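Local coordinates for protein beta-N-acetylhexosaminidase (Streptomyces plicatus, PDB 1JAK) that hydrolyses terminal beta-linked N-acetylhexosamine residues from glycans as a family 20 glycoside hydrolase, probably by substrate-assisted catalysis, at residues Thr346-His351 / Gly389-Pro394. Residues are numbered along the deposited sequence; the frame is centred on the assembly and turned at random.
Sequences TVVGWH and GLILSP. With IFG ((2R,3R,4S,5R)-2-acetamido-3,4-dihydroxy-5-hydroxymethyl-piperidine), chain F.
I391 and V348 meet in the barrel interior, I391 CD1 lying 3.9 Å from V348 CG1, and the two side chains cross at about a right angle. With CG1 anti to the backbone N (chi1 -178°), V348 turns this methyl to I391. I391 also packs on Q365 of strand 363-366, which runs between the two segments in the sheet and leaves them to touch through side chains alone. Two residues on, where strand 389-392 has given way to loop, S393 OG sits at the edge of the W350 indole, near the ring plane and 4.2 Å from W350 CZ3. Its hydroxyl oxygen is hydrogen-bonded to Q365 NE2. W350 NE1 is hydrogen-bonded to E250 OE2, which helps fix the turn of the ring, and one indole face receives the acetamido methyl of the bound azasugar, IFG C8, 3.4 Å above the plane and over its centre. Replacing W350 by alanine is likely to strip that methyl of the indole face it rests on and leave E250 OE2 without the N-H it accepts. Parallel strands whose inward side chains meet across the barrel, with ligand-binding residues at their C-terminal ends, mark the TIM barrel, and here W350 lines the N-acetyl pocket of family 20 hexosaminidases.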
# COMPACT_ATOMS: atom_id res chain seq x y z
N THR A 346 2.13 -13.79 -11.89
CA THR A 346 3.13 -14.25 -10.94
C THR A 346 2.44 -14.45 -9.60
O THR A 346 1.84 -13.52 -9.06
CB THR A 346 4.26 -13.22 -10.78
OG1 THR A 346 4.97 -13.10 -12.02
CG2 THR A 346 5.23 -13.63 -9.68
N VAL A 347 2.54 -15.65 -9.04
CA VAL A 347 1.89 -15.93 -7.77
C VAL A 347 2.58 -15.32 -6.55
O VAL A 347 3.80 -15.24 -6.48
CB VAL A 347 1.73 -17.46 -7.56
CG1 VAL A 347 3.09 -18.12 -7.54
CG2 VAL A 347 0.97 -17.73 -6.26
N VAL A 348 1.75 -14.88 -5.61
CA VAL A 348 2.22 -14.32 -4.35
C VAL A 348 1.36 -15.03 -3.31
O VAL A 348 0.19 -15.30 -3.56
CB VAL A 348 1.96 -12.81 -4.23
CG1 VAL A 348 2.52 -12.30 -2.90
CG2 VAL A 348 2.59 -12.06 -5.40
N GLY A 349 1.95 -15.34 -2.16
CA GLY A 349 1.19 -15.97 -1.11
C GLY A 349 1.77 -15.57 0.23
O GLY A 349 2.88 -15.03 0.28
N TRP A 350 1.03 -15.79 1.31
CA TRP A 350 1.57 -15.46 2.63
C TRP A 350 2.70 -16.47 2.84
O TRP A 350 2.74 -17.49 2.14
CB TRP A 350 0.48 -15.57 3.69
CG TRP A 350 -0.60 -14.53 3.48
CD1 TRP A 350 -1.83 -14.73 2.93
CD2 TRP A 350 -0.51 -13.13 3.78
NE1 TRP A 350 -2.52 -13.53 2.86
CE2 TRP A 350 -1.72 -12.54 3.37
CE3 TRP A 350 0.49 -12.32 4.35
CZ2 TRP A 350 -1.98 -11.17 3.52
CZ3 TRP A 350 0.24 -10.95 4.49
CH2 TRP A 350 -0.99 -10.39 4.08
N HIS A 351 3.60 -16.22 3.79
CA HIS A 351 4.73 -17.13 3.94
C HIS A 351 4.45 -18.59 4.26
O HIS A 351 5.36 -19.41 4.20
CB HIS A 351 5.78 -16.56 4.92
CG HIS A 351 5.39 -16.65 6.36
ND1 HIS A 351 4.70 -15.65 7.01
CD2 HIS A 351 5.62 -17.62 7.28
CE1 HIS A 351 4.52 -16.00 8.28
NE2 HIS A 351 5.07 -17.18 8.47
N GLY A 389 11.05 -14.73 -3.84
CA GLY A 389 11.17 -13.35 -3.40
C GLY A 389 10.47 -13.15 -2.07
O GLY A 389 9.45 -13.78 -1.81
N LEU A 390 11.01 -12.28 -1.23
CA LEU A 390 10.43 -12.03 0.08
C LEU A 390 9.84 -10.63 0.24
O LEU A 390 10.49 -9.64 -0.06
CB LEU A 390 11.49 -12.22 1.17
CG LEU A 390 11.56 -13.56 1.91
CD1 LEU A 390 11.50 -14.72 0.94
CD2 LEU A 390 12.84 -13.58 2.73
N ILE A 391 8.60 -10.58 0.71
CA ILE A 391 7.91 -9.32 0.98
C ILE A 391 7.79 -9.32 2.50
O ILE A 391 7.16 -10.21 3.07
CB ILE A 391 6.50 -9.29 0.36
CG1 ILE A 391 6.60 -9.33 -1.16
CG2 ILE A 391 5.76 -8.05 0.83
CD1 ILE A 391 5.29 -9.72 -1.84
N LEU A 392 8.38 -8.33 3.16
CA LEU A 392 8.34 -8.29 4.61
C LEU A 392 7.25 -7.39 5.20
O LEU A 392 7.21 -6.20 4.93
CB LEU A 392 9.70 -7.85 5.16
CG LEU A 392 10.89 -8.72 4.77
CD1 LEU A 392 12.16 -8.16 5.40
CD2 LEU A 392 10.67 -10.16 5.22
N SER A 393 6.38 -7.99 6.01
CA SER A 393 5.30 -7.27 6.69
C SER A 393 5.04 -7.97 8.03
O SER A 393 3.97 -8.54 8.25
CB SER A 393 4.02 -7.26 5.83
OG SER A 393 3.50 -8.57 5.66
N PRO A 394 6.02 -7.92 8.94
CA PRO A 394 5.92 -8.55 10.27
C PRO A 394 4.68 -8.07 11.02
O PRO A 394 4.42 -6.87 11.08
CB PRO A 394 7.21 -8.12 10.96
CG PRO A 394 8.17 -7.87 9.81
CD PRO A 394 7.28 -7.16 8.82
N1 IFG F . -4.09 -12.70 10.60
C2 IFG F . -4.92 -12.90 9.39
C3 IFG F . -5.73 -11.63 8.89
C4 IFG F . -6.31 -10.77 10.04
C5 IFG F . -5.18 -10.45 11.02
C6 IFG F . -5.57 -9.56 12.19
C7 IFG F . -2.92 -12.74 7.96
C8 IFG F . -2.01 -13.14 6.84
C9 IFG F . -4.52 -11.71 11.60
N2 IFG F . -4.07 -13.40 8.28
O7 IFG F . -2.58 -11.76 8.62
O3 IFG F . -6.78 -12.05 8.03
O4 IFG F . -7.31 -11.53 10.71
O6 IFG F . -4.43 -8.91 12.75